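Local coordinates for GARP domain-containing protein (Trypanosoma brucei brucei TREU927, PDB 6XZ6) that serves as a trypanosome receptor for the host complement regulator factor H, thereby increasing transmission of the parasite to tsetse flies, at residues Glu43-Ala47 and Ala198-Lys202; Glu50-Ala54 and Lys202-Gln206; Gln69-Arg75 and Glu208-Phe212; Ala93-Val97 and Ala187-Thr191. All coordinates share one frame; numbering follows the deposited sequence.

Interaction 1 of 4, residues Glu43-Ala47 and Ala198-Lys202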
loop_
_atom_site.group_PDB
_atom_site.type_symbol
_atom_site.label_atom_id
_atom_site.label_comp_id
_atom_site.label_asym_id
_atom_site.label_seq_id
_atom_site.Cartn_x
_atom_site.Cartn_y
_atom_site.Cartn_z
ATOM N N GLU A 43 13.639 -13.010 -15.023
ATOM C CA GLU A 43 13.252 -13.951 -16.083
ATOM C C GLU A 43 13.473 -13.318 -17.462
ATOM O O GLU A 43 13.907 -14.016 -18.377
ATOM C CB GLU A 43 11.786 -14.383 -15.954
ATOM C CG GLU A 43 11.625 -15.885 -15.759
ATOM C CD GLU A 43 11.170 -16.670 -16.978
ATOM O OE1 GLU A 43 10.061 -17.254 -16.925
ATOM O OE2 GLU A 43 11.924 -16.718 -17.978
ATOM N N SER A 44 13.197 -11.989 -17.607
ATOM C CA SER A 44 13.390 -11.259 -18.866
ATOM C C SER A 44 14.862 -11.129 -19.190
ATOM O O SER A 44 15.235 -11.168 -20.362
ATOM C CB SER A 44 12.690 -9.908 -18.840
ATOM O OG SER A 44 13.342 -8.951 -18.026
ATOM N N LYS A 45 15.706 -11.040 -18.159
ATOM C CA LYS A 45 17.149 -10.983 -18.351
ATOM C C LYS A 45 17.703 -12.376 -18.722
ATOM O O LYS A 45 18.663 -12.456 -19.489
ATOM C CB LYS A 45 17.845 -10.394 -17.130
ATOM C CG LYS A 45 17.705 -8.879 -16.994
ATOM C CD LYS A 45 18.480 -8.410 -15.780
ATOM C CE LYS A 45 18.354 -6.935 -15.506
ATOM N NZ LYS A 45 18.633 -6.636 -14.070
ATOM N N LYS A 46 17.067 -13.477 -18.233
ATOM C CA LYS A 46 17.493 -14.853 -18.567
ATOM C C LYS A 46 17.091 -15.193 -19.995
ATOM O O LYS A 46 17.829 -15.890 -20.679
ATOM C CB LYS A 46 16.955 -15.923 -17.579
ATOM C CG LYS A 46 17.537 -15.838 -16.159
ATOM C CD LYS A 46 16.779 -16.738 -15.160
ATOM C CE LYS A 46 16.446 -16.040 -13.848
ATOM N NZ LYS A 46 15.157 -16.513 -13.249
ATOM N N ALA A 47 15.922 -14.719 -20.435
ATOM C CA ALA A 47 15.420 -14.895 -21.795
ATOM C C ALA A 47 16.312 -14.124 -22.786
ATOM O O ALA A 47 16.604 -14.645 -23.860
ATOM C CB ALA A 47 13.983 -14.400 -21.877
ATOM N N ALA A 198 9.831 -11.234 -23.720
ATOM C CA ALA A 198 11.221 -11.689 -23.806
ATOM C C ALA A 198 11.302 -13.219 -23.938
ATOM O O ALA A 198 12.110 -13.706 -24.708
ATOM C CB ALA A 198 12.018 -11.208 -22.607
ATOM N N ASP A 199 10.445 -13.969 -23.238
ATOM C CA ASP A 199 10.411 -15.438 -23.314
ATOM C C ASP A 199 10.045 -15.912 -24.706
ATOM O O ASP A 199 10.742 -16.766 -25.253
ATOM C CB ASP A 199 9.432 -16.027 -22.278
ATOM C CG ASP A 199 10.001 -16.165 -20.876
ATOM O OD1 ASP A 199 11.237 -16.374 -20.748
ATOM O OD2 ASP A 199 9.213 -16.092 -19.903
ATOM N N ASP A 200 8.976 -15.328 -25.283
ATOM C CA ASP A 200 8.469 -15.617 -26.630
ATOM C C ASP A 200 9.560 -15.405 -27.686
ATOM O O ASP A 200 9.702 -16.240 -28.582
ATOM C CB ASP A 200 7.249 -14.724 -26.962
ATOM C CG ASP A 200 5.980 -14.918 -26.127
ATOM O OD1 ASP A 200 5.956 -15.838 -25.266
ATOM O OD2 ASP A 200 5.018 -14.144 -26.322
ATOM N N ALA A 201 10.329 -14.291 -27.569
ATOM C CA ALA A 201 11.432 -13.927 -28.451
ATOM C C ALA A 201 12.604 -14.892 -28.269
ATOM O O ALA A 201 13.168 -15.322 -29.267
ATOM C CB ALA A 201 11.868 -12.490 -28.195
ATOM N N LYS A 202 12.971 -15.246 -27.011
ATOM C CA LYS A 202 14.030 -16.222 -26.688
ATOM C C LYS A 202 13.726 -17.539 -27.420
ATOM O O LYS A 202 14.604 -18.097 -28.078
ATOM C CB LYS A 202 14.095 -16.478 -25.160
ATOM C CG LYS A 202 14.773 -17.806 -24.771
ATOM C CD LYS A 202 14.414 -18.289 -23.372
ATOM C CE LYS A 202 13.148 -19.115 -23.330
ATOM N NZ LYS A 202 12.726 -19.395 -21.930
#
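Ala47 and Ala198 meet through their methyl groups, CB to CB at 3.8 Å, and this small apolar touch lies between two helices that run side by side in the same direction. The methyl of Ala47 also rests on the backbone of the partner, with CB 3.5 Å from Ala198 O, and Asp199 OD1 lies against the same carbon. One turn further on, Lys202 repeats the scheme from the other side: its CB packs on Ala47 O at 3.4 Å. With CG anti to the backbone N (chi1 159°), the lysine chain starts out across Ala47, then bends at its third torsion.

That bend carries Lys202 NZ back over its own helix to a long, weak salt bridge with Asp199 OD1, 3.6 Å away. Glu43 reaches across to Asp199, and the two carboxylates, their planes 44° apart, come close without a hydrogen bond between them. Such a pairing of acids would be unfavourable if both were ionised; the nearby lysine would probably offset some of the negative charge. Ser44 CB lies against Ala198 CB at 4.0 Å, and the serine hydroxyl turns back to Leu41 O in its own helix.

The short segments approach to 8.6 Å between axes at a crossing angle of 17°, a separation permitted by the alanines. They belong to helix 4-61 and helix 165-208, and helix 67-125 completes the bundle here: Ser87 and Ala90 touch Ser44, while Ala86 touches Ala198.

Interaction 2 of 4, residues Glu50-Ala54 and Lys202-Gln206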
loop_
_atom_site.group_PDB
_atom_site.type_symbol
_atom_site.label_atom_id
_atom_site.label_comp_id
_atom_site.label_asym_id
_atom_site.label_seq_id
_atom_site.Cartn_x
_atom_site.Cartn_y
_atom_site.Cartn_z
ATOM N N GLU A 50 19.793 -15.984 -23.051
ATOM C CA GLU A 50 19.578 -17.206 -23.822
ATOM C C GLU A 50 19.338 -16.914 -25.299
ATOM O O GLU A 50 19.843 -17.650 -26.152
ATOM C CB GLU A 50 18.424 -18.039 -23.240
ATOM C CG GLU A 50 18.768 -18.746 -21.941
ATOM C CD GLU A 50 17.791 -19.840 -21.547
ATOM O OE1 GLU A 50 18.106 -21.030 -21.786
ATOM O OE2 GLU A 50 16.712 -19.505 -21.003
ATOM N N GLY A 51 18.584 -15.848 -25.587
ATOM C CA GLY A 51 18.290 -15.390 -26.943
ATOM C C GLY A 51 19.548 -14.952 -27.675
ATOM O O GLY A 51 19.694 -15.231 -28.862
ATOM N N LYS A 52 20.471 -14.282 -26.957
ATOM C CA LYS A 52 21.767 -13.803 -27.447
ATOM C C LYS A 52 22.651 -14.992 -27.804
ATOM O O LYS A 52 23.369 -14.939 -28.806
ATOM C CB LYS A 52 22.441 -12.953 -26.353
ATOM C CG LYS A 52 23.834 -12.386 -26.652
ATOM C CD LYS A 52 24.174 -11.349 -25.590
ATOM C CE LYS A 52 25.634 -11.111 -25.323
ATOM N NZ LYS A 52 25.811 -10.006 -24.338
ATOM N N LYS A 53 22.614 -16.048 -26.970
ATOM C CA LYS A 53 23.382 -17.263 -27.181
ATOM C C LYS A 53 22.904 -17.955 -28.473
ATOM O O LYS A 53 23.736 -18.242 -29.333
ATOM C CB LYS A 53 23.348 -18.135 -25.902
ATOM C CG LYS A 53 23.095 -19.649 -26.036
ATOM C CD LYS A 53 21.999 -20.153 -25.057
ATOM C CE LYS A 53 22.388 -20.155 -23.587
ATOM N NZ LYS A 53 21.356 -20.809 -22.732
ATOM N N ALA A 54 21.576 -18.096 -28.655
ATOM C CA ALA A 54 20.943 -18.710 -29.828
ATOM C C ALA A 54 21.318 -17.970 -31.125
ATOM O O ALA A 54 21.659 -18.607 -32.124
ATOM C CB ALA A 54 19.429 -18.736 -29.647
ATOM N N LYS A 202 12.971 -15.246 -27.011
ATOM C CA LYS A 202 14.030 -16.222 -26.688
ATOM C C LYS A 202 13.726 -17.539 -27.420
ATOM O O LYS A 202 14.604 -18.097 -28.078
ATOM C CB LYS A 202 14.095 -16.478 -25.160
ATOM C CG LYS A 202 14.773 -17.806 -24.771
ATOM C CD LYS A 202 14.414 -18.289 -23.372
ATOM C CE LYS A 202 13.148 -19.115 -23.330
ATOM N NZ LYS A 202 12.726 -19.395 -21.930
ATOM N N SER A 203 12.472 -18.012 -27.309
ATOM C CA SER A 203 11.972 -19.224 -27.928
ATOM C C SER A 203 12.021 -19.157 -29.440
ATOM O O SER A 203 12.349 -20.165 -30.058
ATOM C CB SER A 203 10.554 -19.501 -27.452
ATOM O OG SER A 203 10.561 -19.824 -26.070
ATOM N N GLU A 204 11.723 -17.991 -30.045
ATOM C CA GLU A 204 11.786 -17.807 -31.497
ATOM C C GLU A 204 13.241 -17.878 -31.966
ATOM O O GLU A 204 13.503 -18.483 -32.993
ATOM C CB GLU A 204 11.114 -16.495 -31.938
ATOM C CG GLU A 204 10.828 -16.431 -33.440
ATOM C CD GLU A 204 10.031 -15.243 -33.974
ATOM O OE1 GLU A 204 9.113 -14.762 -33.266
ATOM O OE2 GLU A 204 10.309 -14.812 -35.119
ATOM N N ALA A 205 14.186 -17.314 -31.187
ATOM C CA ALA A 205 15.626 -17.351 -31.469
ATOM C C ALA A 205 16.147 -18.780 -31.343
ATOM O O ALA A 205 16.855 -19.243 -32.229
ATOM C CB ALA A 205 16.382 -16.426 -30.525
ATOM N N GLN A 206 15.755 -19.493 -30.277
ATOM C CA GLN A 206 16.144 -20.884 -30.019
ATOM C C GLN A 206 15.634 -21.885 -31.078
ATOM O O GLN A 206 16.327 -22.865 -31.367
ATOM C CB GLN A 206 15.703 -21.308 -28.609
ATOM C CG GLN A 206 16.583 -20.731 -27.484
ATOM C CD GLN A 206 16.204 -21.251 -26.117
ATOM O OE1 GLN A 206 15.048 -21.641 -25.854
ATOM N NE2 GLN A 206 17.183 -21.249 -25.216
#
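Glu50 OE1 forms a salt bridge within its own helix to Lys53 NZ, 3.4 Å away, and faces Gln206 NE2 across the interface at 3.6 Å, too far to count as a hydrogen bond. The carboxylate and the amide stand nearly perpendicular, their planes 85° apart. On the other branch, Glu50 OE2 lies 3.5 Å from Lys202 CD, against the aliphatic part of the lysine, whose ammonium stays just beyond salt-bridge range. Glu50 and Lys202 run alongside each other and point the same way, so that methylene meets methylene below the charges: Glu50 CB is 4.0 Å from Lys202 CG.

Beneath this polar margin the backbones close in. Gly51 has no side chain to hold the helices apart, and its CA comes within 4.3 Å of Lys202 CA. Gly51 O then receives the methyl of Ala205, whose CB in turn meets Ala54 CB at 3.9 Å. Ala54 CB also sits over the backbone of the opposite helix, close to Ala205 O, while Gln206 CG passes beside it. The axes of these segments approach to 8.3 Å. Ala79 of helix 67-125 touches Ala205, adding a third helix to the alanine side of the contact.

Chemically, the interface has an apolar seam of glycine and alanine and a polar border in which no hydrogen bond joins the two segments. The small residues allow the close backbone approach, while the long side chains cover the border and make up more than half of the contact. Between Glu50 and Lys202 a weak electrostatic attraction is probable at this partly exposed border.

Interaction 3 of 4, residues Gln69-Arg75 and Glu208-Phe212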
loop_
_atom_site.group_PDB
_atom_site.type_symbol
_atom_site.label_atom_id
_atom_site.label_comp_id
_atom_site.label_asym_id
_atom_site.label_seq_id
_atom_site.Cartn_x
_atom_site.Cartn_y
_atom_site.Cartn_z
ATOM N N GLN A 69 19.100 -20.706 -44.627
ATOM C CA GLN A 69 19.957 -20.944 -43.463
ATOM C C GLN A 69 20.444 -19.596 -42.936
ATOM O O GLN A 69 20.636 -19.444 -41.732
ATOM C CB GLN A 69 21.171 -21.808 -43.840
ATOM C CG GLN A 69 20.931 -23.301 -43.690
ATOM C CD GLN A 69 22.210 -24.081 -43.513
ATOM O OE1 GLN A 69 23.202 -23.896 -44.242
ATOM N NE2 GLN A 69 22.202 -24.986 -42.536
ATOM N N GLN A 70 20.672 -18.634 -43.857
ATOM C CA GLN A 70 21.103 -17.267 -43.578
ATOM C C GLN A 70 19.914 -16.412 -43.126
ATOM O O GLN A 70 20.082 -15.485 -42.335
ATOM C CB GLN A 70 21.782 -16.659 -44.807
ATOM C CG GLN A 70 23.234 -17.093 -44.966
ATOM C CD GLN A 70 24.042 -16.174 -45.850
ATOM O OE1 GLN A 70 23.557 -15.150 -46.356
ATOM N NE2 GLN A 70 25.307 -16.528 -46.047
ATOM N N GLN A 71 18.714 -16.750 -43.610
ATOM C CA GLN A 71 17.459 -16.113 -43.221
ATOM C C GLN A 71 17.142 -16.478 -41.751
ATOM O O GLN A 71 16.563 -15.664 -41.033
ATOM C CB GLN A 71 16.317 -16.578 -44.152
ATOM C CG GLN A 71 15.029 -15.743 -44.055
ATOM C CD GLN A 71 15.245 -14.273 -44.363
ATOM O OE1 GLN A 71 15.514 -13.877 -45.506
ATOM N NE2 GLN A 71 15.134 -13.433 -43.341
ATOM N N ALA A 72 17.535 -17.698 -41.320
ATOM C CA ALA A 72 17.362 -18.206 -39.962
ATOM C C ALA A 72 18.176 -17.381 -38.959
ATOM O O ALA A 72 17.617 -16.948 -37.952
ATOM C CB ALA A 72 17.760 -19.676 -39.895
ATOM N N ALA A 73 19.476 -17.128 -39.251
ATOM C CA ALA A 73 20.367 -16.328 -38.399
ATOM C C ALA A 73 19.837 -14.906 -38.241
ATOM O O ALA A 73 19.771 -14.424 -37.114
ATOM C CB ALA A 73 21.789 -16.315 -38.951
ATOM N N LYS A 74 19.388 -14.272 -39.349
ATOM C CA LYS A 74 18.794 -12.930 -39.378
ATOM C C LYS A 74 17.562 -12.860 -38.462
ATOM O O LYS A 74 17.384 -11.858 -37.772
ATOM C CB LYS A 74 18.417 -12.551 -40.821
ATOM C CG LYS A 74 18.066 -11.077 -41.003
ATOM C CD LYS A 74 17.800 -10.697 -42.454
ATOM C CE LYS A 74 17.268 -9.286 -42.594
ATOM N NZ LYS A 74 18.284 -8.241 -42.265
ATOM N N ARG A 75 16.730 -13.928 -38.453
ATOM C CA ARG A 75 15.500 -14.093 -37.665
ATOM C C ARG A 75 15.780 -14.338 -36.174
ATOM O O ARG A 75 15.006 -13.874 -35.324
ATOM C CB ARG A 75 14.657 -15.256 -38.221
ATOM C CG ARG A 75 13.863 -14.924 -39.473
ATOM C CD ARG A 75 12.677 -15.850 -39.607
ATOM N NE ARG A 75 11.795 -15.435 -40.693
ATOM C CZ ARG A 75 11.354 -16.248 -41.645
ATOM N NH1 ARG A 75 10.564 -15.785 -42.603
ATOM N NH2 ARG A 75 11.698 -17.530 -41.647
ATOM N N GLU A 208 14.919 -21.141 -34.425
ATOM C CA GLU A 208 15.613 -20.824 -35.676
ATOM C C GLU A 208 17.046 -21.347 -35.607
ATOM O O GLU A 208 17.597 -21.726 -36.645
ATOM C CB GLU A 208 15.650 -19.305 -35.925
ATOM C CG GLU A 208 14.317 -18.586 -35.832
ATOM C CD GLU A 208 13.435 -18.518 -37.063
ATOM O OE1 GLU A 208 12.441 -17.758 -37.014
ATOM O OE2 GLU A 208 13.724 -19.209 -38.068
ATOM N N ALA A 209 17.655 -21.342 -34.390
ATOM C CA ALA A 209 19.032 -21.798 -34.179
ATOM C C ALA A 209 19.165 -23.308 -33.942
ATOM O O ALA A 209 20.291 -23.808 -33.825
ATOM C CB ALA A 209 19.673 -21.029 -33.037
ATOM N N ALA A 210 18.026 -24.028 -33.885
ATOM C CA ALA A 210 17.979 -25.468 -33.638
ATOM C C ALA A 210 18.727 -26.292 -34.694
ATOM O O ALA A 210 19.341 -27.312 -34.358
ATOM C CB ALA A 210 16.535 -25.927 -33.526
ATOM N N GLN A 211 18.709 -25.824 -35.955
ATOM C CA GLN A 211 19.350 -26.493 -37.088
ATOM C C GLN A 211 20.890 -26.450 -37.071
ATOM O O GLN A 211 21.510 -27.292 -37.721
ATOM C CB GLN A 211 18.798 -25.946 -38.420
ATOM C CG GLN A 211 19.157 -24.499 -38.734
ATOM C CD GLN A 211 18.397 -23.964 -39.923
ATOM O OE1 GLN A 211 18.842 -24.020 -41.082
ATOM N NE2 GLN A 211 17.210 -23.444 -39.661
ATOM N N PHE A 212 21.500 -25.493 -36.340
ATOM C CA PHE A 212 22.957 -25.288 -36.298
ATOM C C PHE A 212 23.696 -25.961 -35.104
ATOM O O PHE A 212 23.042 -26.348 -34.131
ATOM C CB PHE A 212 23.275 -23.783 -36.343
ATOM C CG PHE A 212 22.536 -22.994 -37.397
ATOM C CD1 PHE A 212 22.927 -23.043 -38.735
ATOM C CD2 PHE A 212 21.462 -22.185 -37.053
ATOM C CE1 PHE A 212 22.253 -22.294 -39.704
ATOM C CE2 PHE A 212 20.799 -21.425 -38.021
ATOM C CZ PHE A 212 21.196 -21.486 -39.338
#
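The Phe212 ring presents its edge to helix 67-125: Gln69 O lies near the ring plane, 3.2 Å from Phe212 CZ, and Ala72 CB meets the same ring atom at 3.9 Å. One face of the ring is covered from within its own segment by Gln211 CG, centred 3.5 Å above the plane. Gln211 gets there with CG between its backbone N and carbonyl carbon (chi1 68°), and the remainder of its chain extends toward the helix. Gln211 OE1 rests on Gln69 CG at 3.4 Å, and the NE2 of the same amide on the methyl of Ala72; the two amide planes are 33° apart, and no hydrogen bond links them.

Here the chain leaves helix 165-208 through a type I beta turn, Ala209 to Phe212, which folds the phenylalanine back into the end of the helical bundle. Ala58 of helix 4-61 and Ala62 of the following loop touch the Phe212 side chain, and Arg57 NH1 donates a hydrogen bond to Phe212 O.

Just before the turn, Glu208 packs against the shaft of Arg75. Bent at its second torsion (chi2 -86°), Glu208 brings its OE1 to 3.2 Å from Arg75 CD, whereas Arg75 NE remains 4.4 Å from that oxygen, beyond a salt bridge.

Interaction 4 of 4, residues Ala93-Val97 and Ala187-Thr191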
loop_
_atom_site.group_PDB
_atom_site.type_symbol
_atom_site.label_atom_id
_atom_site.label_comp_id
_atom_site.label_asym_id
_atom_site.label_seq_id
_atom_site.Cartn_x
_atom_site.Cartn_y
_atom_site.Cartn_z
ATOM N N ALA A 93 9.611 -0.862 -15.854
ATOM C CA ALA A 93 8.381 -1.185 -15.124
ATOM C C ALA A 93 8.638 -1.557 -13.658
ATOM O O ALA A 93 7.908 -1.063 -12.804
ATOM C CB ALA A 93 7.591 -2.267 -15.843
ATOM N N ALA A 94 9.705 -2.363 -13.357
ATOM C CA ALA A 94 10.086 -2.775 -11.988
ATOM C C ALA A 94 10.527 -1.590 -11.151
ATOM O O ALA A 94 10.236 -1.542 -9.965
ATOM C CB ALA A 94 11.167 -3.841 -12.010
ATOM N N MET A 95 11.208 -0.619 -11.774
ATOM C CA MET A 95 11.651 0.634 -11.162
ATOM C C MET A 95 10.372 1.382 -10.714
ATOM O O MET A 95 10.352 1.888 -9.595
ATOM C CB MET A 95 12.501 1.432 -12.189
ATOM C CG MET A 95 12.764 2.889 -11.832
ATOM S SD MET A 95 11.388 4.062 -12.135
ATOM C CE MET A 95 11.446 4.223 -13.857
ATOM N N GLU A 96 9.290 1.394 -11.548
ATOM C CA GLU A 96 8.033 2.056 -11.148
ATOM C C GLU A 96 7.389 1.320 -9.973
ATOM O O GLU A 96 6.929 1.960 -9.042
ATOM C CB GLU A 96 7.014 2.217 -12.298
ATOM C CG GLU A 96 7.539 2.651 -13.660
ATOM C CD GLU A 96 7.846 4.114 -13.932
ATOM O OE1 GLU A 96 8.002 4.470 -15.125
ATOM O OE2 GLU A 96 7.959 4.894 -12.961
ATOM N N VAL A 97 7.376 -0.021 -10.003
ATOM C CA VAL A 97 6.861 -0.841 -8.896
ATOM C C VAL A 97 7.572 -0.416 -7.584
ATOM O O VAL A 97 6.893 -0.105 -6.620
ATOM C CB VAL A 97 7.000 -2.383 -9.155
ATOM C CG1 VAL A 97 6.657 -3.185 -7.916
ATOM C CG2 VAL A 97 6.172 -2.828 -10.346
ATOM N N ALA A 187 1.985 -1.176 -13.278
ATOM C CA ALA A 187 3.425 -1.378 -13.399
ATOM C C ALA A 187 3.826 -2.818 -13.205
ATOM O O ALA A 187 4.768 -3.274 -13.848
ATOM C CB ALA A 187 4.163 -0.487 -12.431
ATOM N N THR A 188 3.128 -3.553 -12.342
ATOM C CA THR A 188 3.418 -4.981 -12.141
ATOM C C THR A 188 3.016 -5.772 -13.397
ATOM O O THR A 188 3.791 -6.614 -13.845
ATOM C CB THR A 188 2.829 -5.513 -10.817
ATOM O OG1 THR A 188 3.122 -4.589 -9.767
ATOM C CG2 THR A 188 3.403 -6.870 -10.442
ATOM N N ALA A 189 1.843 -5.476 -13.975
ATOM C CA ALA A 189 1.352 -6.123 -15.200
ATOM C C ALA A 189 2.297 -5.872 -16.392
ATOM O O ALA A 189 2.555 -6.791 -17.175
ATOM C CB ALA A 189 -0.053 -5.633 -15.529
ATOM N N GLU A 190 2.824 -4.641 -16.507
ATOM C CA GLU A 190 3.786 -4.236 -17.536
ATOM C C GLU A 190 5.118 -5.023 -17.405
ATOM O O GLU A 190 5.757 -5.261 -18.436
ATOM C CB GLU A 190 4.085 -2.733 -17.427
ATOM C CG GLU A 190 3.012 -1.783 -17.924
ATOM C CD GLU A 190 3.172 -0.327 -17.487
ATOM O OE1 GLU A 190 4.317 0.106 -17.215
ATOM O OE2 GLU A 190 2.143 0.389 -17.419
ATOM N N THR A 191 5.577 -5.362 -16.161
ATOM C CA THR A 191 6.826 -6.141 -15.989
ATOM C C THR A 191 6.591 -7.578 -16.428
ATOM O O THR A 191 7.418 -8.162 -17.137
ATOM C CB THR A 191 7.448 -6.124 -14.572
ATOM O OG1 THR A 191 7.142 -4.935 -13.831
ATOM C CG2 THR A 191 8.947 -6.312 -14.622
#
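Helices 67-125 and 165-208 run roughly antiparallel where Ala93 and Ala187 face each other, with short-segment axes 152° apart in direction and 8.2 Å at closest approach. Ala93 inserts its methyl among backbone and hydroxyl oxygens of the partner: CB is 3.4 Å from Thr191 OG1 and 3.6 Å from Ala187 O. Glu190 CB lies 3.9 Å from Ala93 CB. One turn along, Val97 directs CG2 onto Ala187 CB at 3.7 Å, and the same branch lies across Thr188 OG1, the two side chains meeting at about a right angle.

Neither threonine hydroxyl bonds across the interface. Thr191 OG1 donates to Ala187 O at 2.9 Å, tilted 21° from the carbonyl plane, while Thr191 N approaches that oxygen from the opposite face; two donors thus hold a single carbonyl. Thr188 OG1 turns to Leu184 O in its own helix. With their polar ends engaged inside the helix, the threonines can line a contact made largely of methyl and methylene groups.

Helix 4-61 supplies a third wall, where Ala37 touches Val97 and Ala40 touches Thr191. The result is an antiparallel helix pair closed through alanines inside a bundle of three long helices, in keeping with the glutamic acid/alanine-rich family to which the protein belongs.

In the fold
The four contacts sample one elongated bundle built from helices 4-61, 67-125 and 165-208. The centre of interaction 4 lies about 8 Å from that of the chain, and the centres of interactions 1, 2 and 3 follow toward one end at about 21, 29 and 39 Å from it. Interactions 1 and 2 join the same parallel pair, helices 4-61 and 165-208, share Lys202 and have centres 8 Å apart. Interaction 3 ties the end of helix 165-208 and the loop after it to helix 67-125 and touches interaction 2 where Ala54 O meets Ala209 CB. In sequence, interaction 4 is nested within the loops closed by the others, while interaction 3 alternates with interactions 1 and 2. The contacts hold segments far apart in sequence together along an elongated bundle.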